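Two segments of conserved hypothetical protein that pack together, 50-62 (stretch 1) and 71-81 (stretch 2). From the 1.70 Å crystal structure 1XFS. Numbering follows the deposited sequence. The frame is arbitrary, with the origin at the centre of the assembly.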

ATOM      1  N   ARG A  50      12.377 -10.229   9.517  1.00 13.24           N
ATOM      2  CA  ARG A  50      11.236 -10.111  10.421  1.00 14.78           C
ATOM      3  C   ARG A  50       9.983 -10.034   9.555  1.00 12.83           C
ATOM      4  O   ARG A  50       9.934  -9.275   8.585  1.00 11.65           O
ATOM      5  N   VAL A  51       8.976 -10.827   9.908  1.00 11.97           N
ATOM      6  CA  VAL A  51       7.724 -10.859   9.161  1.00 11.38           C
ATOM      7  C   VAL A  51       6.485 -10.787  10.057  1.00 11.82           C
ATOM      8  O   VAL A  51       6.340 -11.582  10.980  1.00 11.56           O
ATOM      9  N   ASP A  52       5.610  -9.815   9.791  1.00 11.72           N
ATOM     10  CA  ASP A  52       4.335  -9.675  10.507  1.00 10.16           C
ATOM     11  C   ASP A  52       3.374  -9.889   9.333  1.00 10.01           C
ATOM     12  O   ASP A  52       3.046  -8.944   8.606  1.00  9.31           O
ATOM     13  N   LEU A  53       2.941 -11.137   9.150  1.00 10.76           N
ATOM     14  CA  LEU A  53       2.098 -11.529   8.014  1.00 10.46           C
ATOM     15  C   LEU A  53       0.629 -11.137   8.074  1.00  9.77           C
ATOM     16  O   LEU A  53      -0.239 -11.943   8.411  1.00 11.16           O
ATOM     17  N   ARG A  54       0.372  -9.886   7.718  1.00 10.24           N
ATOM     18  CA  ARG A  54      -0.967  -9.329   7.696  1.00 10.12           C
ATOM     19  C   ARG A  54      -0.885  -8.015   6.936  1.00  8.44           C
ATOM     20  O   ARG A  54       0.186  -7.427   6.819  1.00  7.91           O
ATOM     21  N   PRO A  55      -2.014  -7.563   6.374  1.00  9.19           N
ATOM     22  CA  PRO A  55      -2.044  -6.297   5.636  1.00  8.85           C
ATOM     23  C   PRO A  55      -1.621  -5.202   6.618  1.00  8.62           C
ATOM     24  O   PRO A  55      -2.173  -5.102   7.720  1.00  9.48           O
ATOM     25  N   GLY A  56      -0.644  -4.393   6.222  1.00  6.65           N
ATOM     26  CA  GLY A  56      -0.152  -3.346   7.098  1.00  8.10           C
ATOM     27  C   GLY A  56       1.010  -3.821   7.957  1.00  9.17           C
ATOM     28  O   GLY A  56       1.606  -3.036   8.700  1.00 10.59           O
ATOM     29  N   GLY A  57       1.332  -5.107   7.852  1.00  7.95           N
ATOM     30  CA  GLY A  57       2.420  -5.681   8.630  1.00  8.09           C
ATOM     31  C   GLY A  57       3.782  -5.470   7.995  1.00  8.86           C
ATOM     32  O   GLY A  57       3.921  -5.460   6.772  1.00  7.47           O
ATOM     33  N   GLU A  58       4.801  -5.310   8.831  1.00  9.44           N
ATOM     34  CA  GLU A  58       6.143  -5.069   8.335  1.00 11.84           C
ATOM     35  C   GLU A  58       6.839  -6.305   7.772  1.00 10.94           C
ATOM     36  O   GLU A  58       6.692  -7.412   8.283  1.00 10.48           O
ATOM     37  N   PHE A  59       7.573  -6.096   6.683  1.00 11.39           N
ATOM     38  CA  PHE A  59       8.367  -7.135   6.040  1.00 11.86           C
ATOM     39  C   PHE A  59       9.769  -6.515   6.074  1.00 13.41           C
ATOM     40  O   PHE A  59      10.097  -5.657   5.250  1.00 13.43           O
ATOM     41  N   TYR A  60      10.573  -6.929   7.057  1.00 13.62           N
ATOM     42  CA  TYR A  60      11.927  -6.403   7.255  1.00 14.77           C
ATOM     43  C   TYR A  60      12.995  -7.446   6.959  1.00 14.17           C
ATOM     44  O   TYR A  60      12.904  -8.592   7.399  1.00 14.98           O
ATOM     45  N   THR A  61      14.011  -7.047   6.207  1.00 15.86           N
ATOM     46  CA  THR A  61      15.092  -7.961   5.886  1.00 17.11           C
ATOM     47  C   THR A  61      16.407  -7.201   5.811  1.00 17.00           C
ATOM     48  O   THR A  61      16.429  -6.017   5.495  1.00 16.78           O
ATOM     49  N   VAL A  62      17.501  -7.878   6.145  1.00 15.87           N
ATOM     50  CA  VAL A  62      18.816  -7.263   6.061  1.00 14.63           C
ATOM     51  C   VAL A  62      19.611  -8.120   5.097  1.00 16.15           C
ATOM     52  O   VAL A  62      19.900  -9.282   5.379  1.00 16.13           O
ATOM     53  N   PHE A  71      22.443  -4.195   3.919  1.00 21.69           N
ATOM     54  CA  PHE A  71      21.428  -3.262   3.458  1.00 23.69           C
ATOM     55  C   PHE A  71      20.073  -3.589   4.076  1.00 24.55           C
ATOM     56  O   PHE A  71      19.403  -4.535   3.665  1.00 23.25           O
ATOM     57  N   PRO A  72      19.665  -2.821   5.098  1.00 26.31           N
ATOM     58  CA  PRO A  72      18.372  -3.060   5.745  1.00 28.01           C
ATOM     59  C   PRO A  72      17.243  -2.678   4.790  1.00 28.69           C
ATOM     60  O   PRO A  72      17.237  -1.575   4.236  1.00 28.85           O
ATOM     61  N   ASN A  73      16.304  -3.599   4.587  1.00 29.03           N
ATOM     62  CA  ASN A  73      15.168  -3.366   3.699  1.00 28.29           C
ATOM     63  C   ASN A  73      13.896  -3.386   4.542  1.00 25.93           C
ATOM     64  O   ASN A  73      13.722  -4.258   5.389  1.00 24.84           O
ATOM     65  N   SER A  74      13.012  -2.424   4.309  1.00 22.54           N
ATOM     66  CA  SER A  74      11.765  -2.349   5.058  1.00 19.41           C
ATOM     67  C   SER A  74      10.595  -2.216   4.094  1.00 17.24           C
ATOM     68  O   SER A  74      10.566  -1.314   3.257  1.00 18.17           O
ATOM     69  N   GLY A  75       9.638  -3.129   4.215  1.00 12.70           N
ATOM     70  CA  GLY A  75       8.483  -3.096   3.340  1.00 12.06           C
ATOM     71  C   GLY A  75       7.206  -3.312   4.125  1.00  9.53           C
ATOM     72  O   GLY A  75       7.233  -3.447   5.351  1.00  9.66           O
ATOM     73  N   CYS A  76       6.086  -3.359   3.414  1.00  9.29           N
ATOM     74  CA  CYS A  76       4.776  -3.524   4.042  1.00  8.43           C
ATOM     75  C   CYS A  76       3.915  -4.512   3.254  1.00  6.83           C
ATOM     76  O   CYS A  76       3.852  -4.435   2.033  1.00  8.18           O
ATOM     77  N   PHE A  77       3.257  -5.443   3.939  1.00  6.74           N
ATOM     78  CA  PHE A  77       2.371  -6.379   3.249  1.00  7.17           C
ATOM     79  C   PHE A  77       1.067  -5.648   2.907  1.00  6.63           C
ATOM     80  O   PHE A  77       0.576  -4.840   3.691  1.00  9.42           O
ATOM     81  N   LEU A  78       0.525  -5.920   1.727  1.00  6.48           N
ATOM     82  CA  LEU A  78      -0.710  -5.280   1.293  1.00  7.11           C
ATOM     83  C   LEU A  78      -1.864  -6.263   1.173  1.00  7.83           C
ATOM     84  O   LEU A  78      -3.022  -5.906   1.382  1.00  9.51           O
ATOM     85  N   GLU A  79      -1.546  -7.497   0.800  1.00  7.43           N
ATOM     86  CA  GLU A  79      -2.551  -8.537   0.673  1.00  6.15           C
ATOM     87  C   GLU A  79      -1.931  -9.868   1.064  1.00  7.88           C
ATOM     88  O   GLU A  79      -0.805 -10.180   0.671  1.00  8.05           O
ATOM     89  N   VAL A  80      -2.674 -10.630   1.854  1.00  7.37           N
ATOM     90  CA  VAL A  80      -2.240 -11.945   2.294  1.00  8.13           C
ATOM     91  C   VAL A  80      -3.428 -12.870   2.114  1.00  8.75           C
ATOM     92  O   VAL A  80      -4.311 -12.943   2.970  1.00  9.16           O
ATOM     93  N   THR A  81      -3.465 -13.556   0.979  1.00  8.63           N
ATOM     94  CA  THR A  81      -4.545 -14.488   0.689  1.00  9.21           C
ATOM     95  C   THR A  81      -3.874 -15.852   0.732  1.00  8.76           C
ATOM     96  O   THR A  81      -3.177 -16.253  -0.196  1.00  9.27           O
TER

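Stretch 1 enters as a strand, loops through a turn and returns as a second strand, 58-62, which pairs antiparallel with stretch 2. Most of the side-chain packing gathers around one residue of stretch 2, Phe77, whose chi1 is m and whose CA-to-CB bond points toward stretch 1.

Arg50 lies out of reach. Val51, in the t rotamer, begins the contact by setting its CG1 3.8 Å from Phe77 CE2. The Asp52 side chain takes no part across the interface; its OD1 forms a salt bridge with Arg54 NE at 2.9 Å, which ties the loop to itself, while its carbonyl O lies 3.3 Å from Phe77 CD2. Leu53 (t, p) starts sideways, but its branched end comes nearer. CD1 sits over one face of the Phe77 ring, 4.2 Å from the centroid, and CG lies 3.8 Å from Val80 CG1, so a flexible aliphatic residue fills the space between ring and valine. Val80, also t, points toward stretch 1.

Arg54 directs its CB away, as suits a charged group engaged with Asp52. Pro55 follows in the type II turn from Arg54 to Gly57, where its fixed phi of -60° fits the turn; its CD meets Val80 CG2 at 4.2 Å. Gly56 adopts a positive phi at which a CB would jam against the preceding carbonyl, and its N donates to Phe77 O at 2.8 Å. At Gly57 a CB would clash with Asp52 O, so here too the lack of a side chain is essential. Its O accepts from Phe77 N at 2.9 Å.

From Glu58 onward side chains alternate between the sheet's faces. Glu58 (t, t) shares a face with Cys76, Ser74, Tyr60, Val62 and Pro72; its extended chain brings OE2 within 3.4 Å of Ser74 OG, a weak hydrogen bond at best. Phe59, chi1 t, occupies the other face opposite Gly75. Its CB covers the Phe77 face opposite Leu53, 4.1 Å from the centroid, so Phe77 is sandwiched between aliphatic groups. The two phenyl planes are nearly parallel (16°) but slid apart, with centroids 5.0 Å from each other and little overlap.

Tyr60 (chi1 t) uses its ring carbon CE1 to meet Pro72 CB at 4.2 Å. Thr61, in the p rotamer, places OG1 3.4 Å from Asn73 CB, while its backbone N and O bond to Asn73 O and N at 2.9 and 2.6 Å. Val62 (t), a beta-branched residue suited to an extended strand, ends the walk paired with Pro72.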

ATOM      1  CB  ARG A  50      11.342  -8.836  11.264  1.00 20.43           C
ATOM      2  CG  ARG A  50      12.530  -8.791  12.217  1.00 25.92           C
ATOM      3  CD  ARG A  50      12.302  -9.672  13.434  1.00 31.23           C
ATOM      4  NE  ARG A  50      11.155  -9.226  14.226  1.00 34.63           N
ATOM      5  CZ  ARG A  50      10.750  -9.811  15.349  1.00 36.05           C
ATOM      6  NH1 ARG A  50      11.398 -10.869  15.821  1.00 35.97           N
ATOM      7  NH2 ARG A  50       9.690  -9.344  15.997  1.00 37.29           N
ATOM      8  CB  VAL A  51       7.630 -12.160   8.309  1.00 11.13           C
ATOM      9  CG1 VAL A  51       6.206 -12.347   7.781  1.00 11.14           C
ATOM     10  CG2 VAL A  51       8.619 -12.102   7.149  1.00 12.68           C
ATOM     11  CB  ASP A  52       4.176  -8.267  11.104  1.00  9.86           C
ATOM     12  CG  ASP A  52       2.853  -8.083  11.851  1.00 14.26           C
ATOM     13  OD1 ASP A  52       2.559  -6.945  12.277  1.00 15.39           O
ATOM     14  OD2 ASP A  52       2.108  -9.071  12.027  1.00 15.27           O
ATOM     15  CB  LEU A  53       2.222 -13.042   7.792  1.00 10.40           C
ATOM     16  CG  LEU A  53       1.775 -13.590   6.437  1.00  9.78           C
ATOM     17  CD1 LEU A  53       2.709 -13.101   5.336  1.00 10.60           C
ATOM     18  CD2 LEU A  53       1.779 -15.109   6.487  1.00 11.81           C
ATOM     19  CB  ARG A  54      -1.450  -9.042   9.125  1.00 13.95           C
ATOM     20  CG  ARG A  54      -0.583  -8.034   9.867  1.00 17.81           C
ATOM     21  CD  ARG A  54      -1.102  -7.745  11.271  1.00 23.04           C
ATOM     22  NE  ARG A  54      -0.282  -6.745  11.957  1.00 28.27           N
ATOM     23  CZ  ARG A  54      -0.235  -5.456  11.630  1.00 29.24           C
ATOM     24  NH1 ARG A  54      -0.967  -4.994  10.623  1.00 31.31           N
ATOM     25  NH2 ARG A  54       0.549  -4.623  12.303  1.00 33.40           N
ATOM     26  CB  PRO A  55      -3.509  -6.182   5.230  1.00 10.39           C
ATOM     27  CG  PRO A  55      -3.907  -7.614   5.016  1.00 10.39           C
ATOM     28  CD  PRO A  55      -3.273  -8.312   6.196  1.00  8.73           C
ATOM     29  CB  GLU A  58       6.999  -4.450   9.452  1.00 15.26           C
ATOM     30  CG  GLU A  58       8.456  -4.202   9.080  1.00 22.62           C
ATOM     31  CD  GLU A  58       9.192  -3.436  10.164  1.00 25.76           C
ATOM     32  OE1 GLU A  58       9.116  -3.852  11.341  1.00 29.45           O
ATOM     33  OE2 GLU A  58       9.855  -2.431   9.839  1.00 27.22           O
ATOM     34  CB  PHE A  59       7.902  -7.360   4.595  1.00 14.03           C
ATOM     35  CG  PHE A  59       8.593  -8.502   3.902  1.00 15.31           C
ATOM     36  CD1 PHE A  59       8.454  -8.686   2.527  1.00 15.50           C
ATOM     37  CD2 PHE A  59       9.397  -9.385   4.618  1.00 16.14           C
ATOM     38  CE1 PHE A  59       9.114  -9.736   1.869  1.00 19.69           C
ATOM     39  CE2 PHE A  59      10.061 -10.438   3.975  1.00 17.25           C
ATOM     40  CZ  PHE A  59       9.919 -10.614   2.594  1.00 17.18           C
ATOM     41  CB  TYR A  60      12.089  -5.926   8.707  1.00 14.57           C
ATOM     42  CG  TYR A  60      13.505  -5.550   9.132  1.00 16.18           C
ATOM     43  CD1 TYR A  60      14.059  -4.316   8.799  1.00 19.19           C
ATOM     44  CD2 TYR A  60      14.280  -6.431   9.890  1.00 17.96           C
ATOM     45  CE1 TYR A  60      15.358  -3.965   9.218  1.00 18.22           C
ATOM     46  CE2 TYR A  60      15.575  -6.091  10.306  1.00 19.25           C
ATOM     47  CZ  TYR A  60      16.105  -4.857   9.967  1.00 20.12           C
ATOM     48  OH  TYR A  60      17.381  -4.534  10.385  1.00 22.60           O
ATOM     49  CB  THR A  61      14.849  -8.669   4.533  1.00 19.69           C
ATOM     50  OG1 THR A  61      14.758  -7.690   3.493  1.00 25.34           O
ATOM     51  CG2 THR A  61      13.559  -9.475   4.574  1.00 22.11           C
ATOM     52  CB  VAL A  62      19.543  -7.232   7.415  1.00 13.62           C
ATOM     53  CG1 VAL A  62      20.935  -6.633   7.229  1.00 16.01           C
ATOM     54  CG2 VAL A  62      18.748  -6.407   8.414  1.00 16.40           C
ATOM     55  CB  PHE A  71      21.324  -3.293   1.929  1.00 24.36           C
ATOM     56  CG  PHE A  71      22.632  -3.039   1.222  1.00 26.47           C
ATOM     57  CD1 PHE A  71      23.542  -4.071   1.024  1.00 26.51           C
ATOM     58  CD2 PHE A  71      22.956  -1.766   0.762  1.00 27.16           C
ATOM     59  CE1 PHE A  71      24.759  -3.841   0.378  1.00 26.27           C
ATOM     60  CE2 PHE A  71      24.171  -1.523   0.114  1.00 27.83           C
ATOM     61  CZ  PHE A  71      25.071  -2.564  -0.077  1.00 26.63           C
ATOM     62  CB  PRO A  72      18.433  -2.151   6.971  1.00 28.54           C
ATOM     63  CG  PRO A  72      19.262  -0.996   6.481  1.00 29.19           C
ATOM     64  CD  PRO A  72      20.380  -1.708   5.747  1.00 28.71           C
ATOM     65  CB  ASN A  73      15.069  -4.463   2.632  1.00 30.72           C
ATOM     66  CG  ASN A  73      16.421  -4.871   2.078  1.00 34.45           C
ATOM     67  OD1 ASN A  73      17.213  -5.523   2.760  1.00 35.38           O
ATOM     68  ND2 ASN A  73      16.690  -4.489   0.834  1.00 35.94           N
ATOM     69  CB  SER A  74      11.799  -1.157   6.017  1.00 20.91           C
ATOM     70  OG  SER A  74      10.610  -1.076   6.780  1.00 22.06           O
ATOM     71  CB  CYS A  76       4.077  -2.156   4.079  1.00  8.77           C
ATOM     72  SG  CYS A  76       2.504  -2.090   4.938  1.00  9.69           S
ATOM     73  CB  PHE A  77       2.081  -7.606   4.126  1.00  7.46           C
ATOM     74  CG  PHE A  77       3.243  -8.551   4.243  1.00  6.96           C
ATOM     75  CD1 PHE A  77       3.677  -9.286   3.141  1.00  8.34           C
ATOM     76  CD2 PHE A  77       3.933  -8.672   5.443  1.00  7.97           C
ATOM     77  CE1 PHE A  77       4.799 -10.131   3.234  1.00  8.27           C
ATOM     78  CE2 PHE A  77       5.057  -9.511   5.551  1.00  8.08           C
ATOM     79  CZ  PHE A  77       5.481 -10.237   4.443  1.00  7.47           C
ATOM     80  CB  LEU A  78      -0.492  -4.588  -0.045  1.00  5.69           C
ATOM     81  CG  LEU A  78       0.624  -3.549  -0.060  1.00  5.78           C
ATOM     82  CD1 LEU A  78       0.784  -3.001  -1.478  1.00  7.70           C
ATOM     83  CD2 LEU A  78       0.294  -2.406   0.910  1.00  8.54           C
ATOM     84  CB  GLU A  79      -3.097  -8.634  -0.760  1.00 10.18           C
ATOM     85  CG  GLU A  79      -4.121  -9.767  -0.909  1.00 11.66           C
ATOM     86  CD  GLU A  79      -4.632  -9.962  -2.325  1.00 14.27           C
ATOM     87  OE1 GLU A  79      -5.073 -11.087  -2.640  1.00 14.22           O
ATOM     88  OE2 GLU A  79      -4.620  -8.997  -3.123  1.00 13.65           O
ATOM     89  CB  VAL A  80      -1.819 -11.952   3.782  1.00  6.95           C
ATOM     90  CG1 VAL A  80      -1.320 -13.338   4.174  1.00  9.66           C
ATOM     91  CG2 VAL A  80      -0.721 -10.915   4.021  1.00  8.03           C
ATOM     92  CB  THR A  81      -5.166 -14.159  -0.687  1.00 10.31           C
ATOM     93  OG1 THR A  81      -5.627 -12.799  -0.675  1.00 11.38           O
ATOM     94  CG2 THR A  81      -6.354 -15.065  -0.982  1.00 10.82           C
TER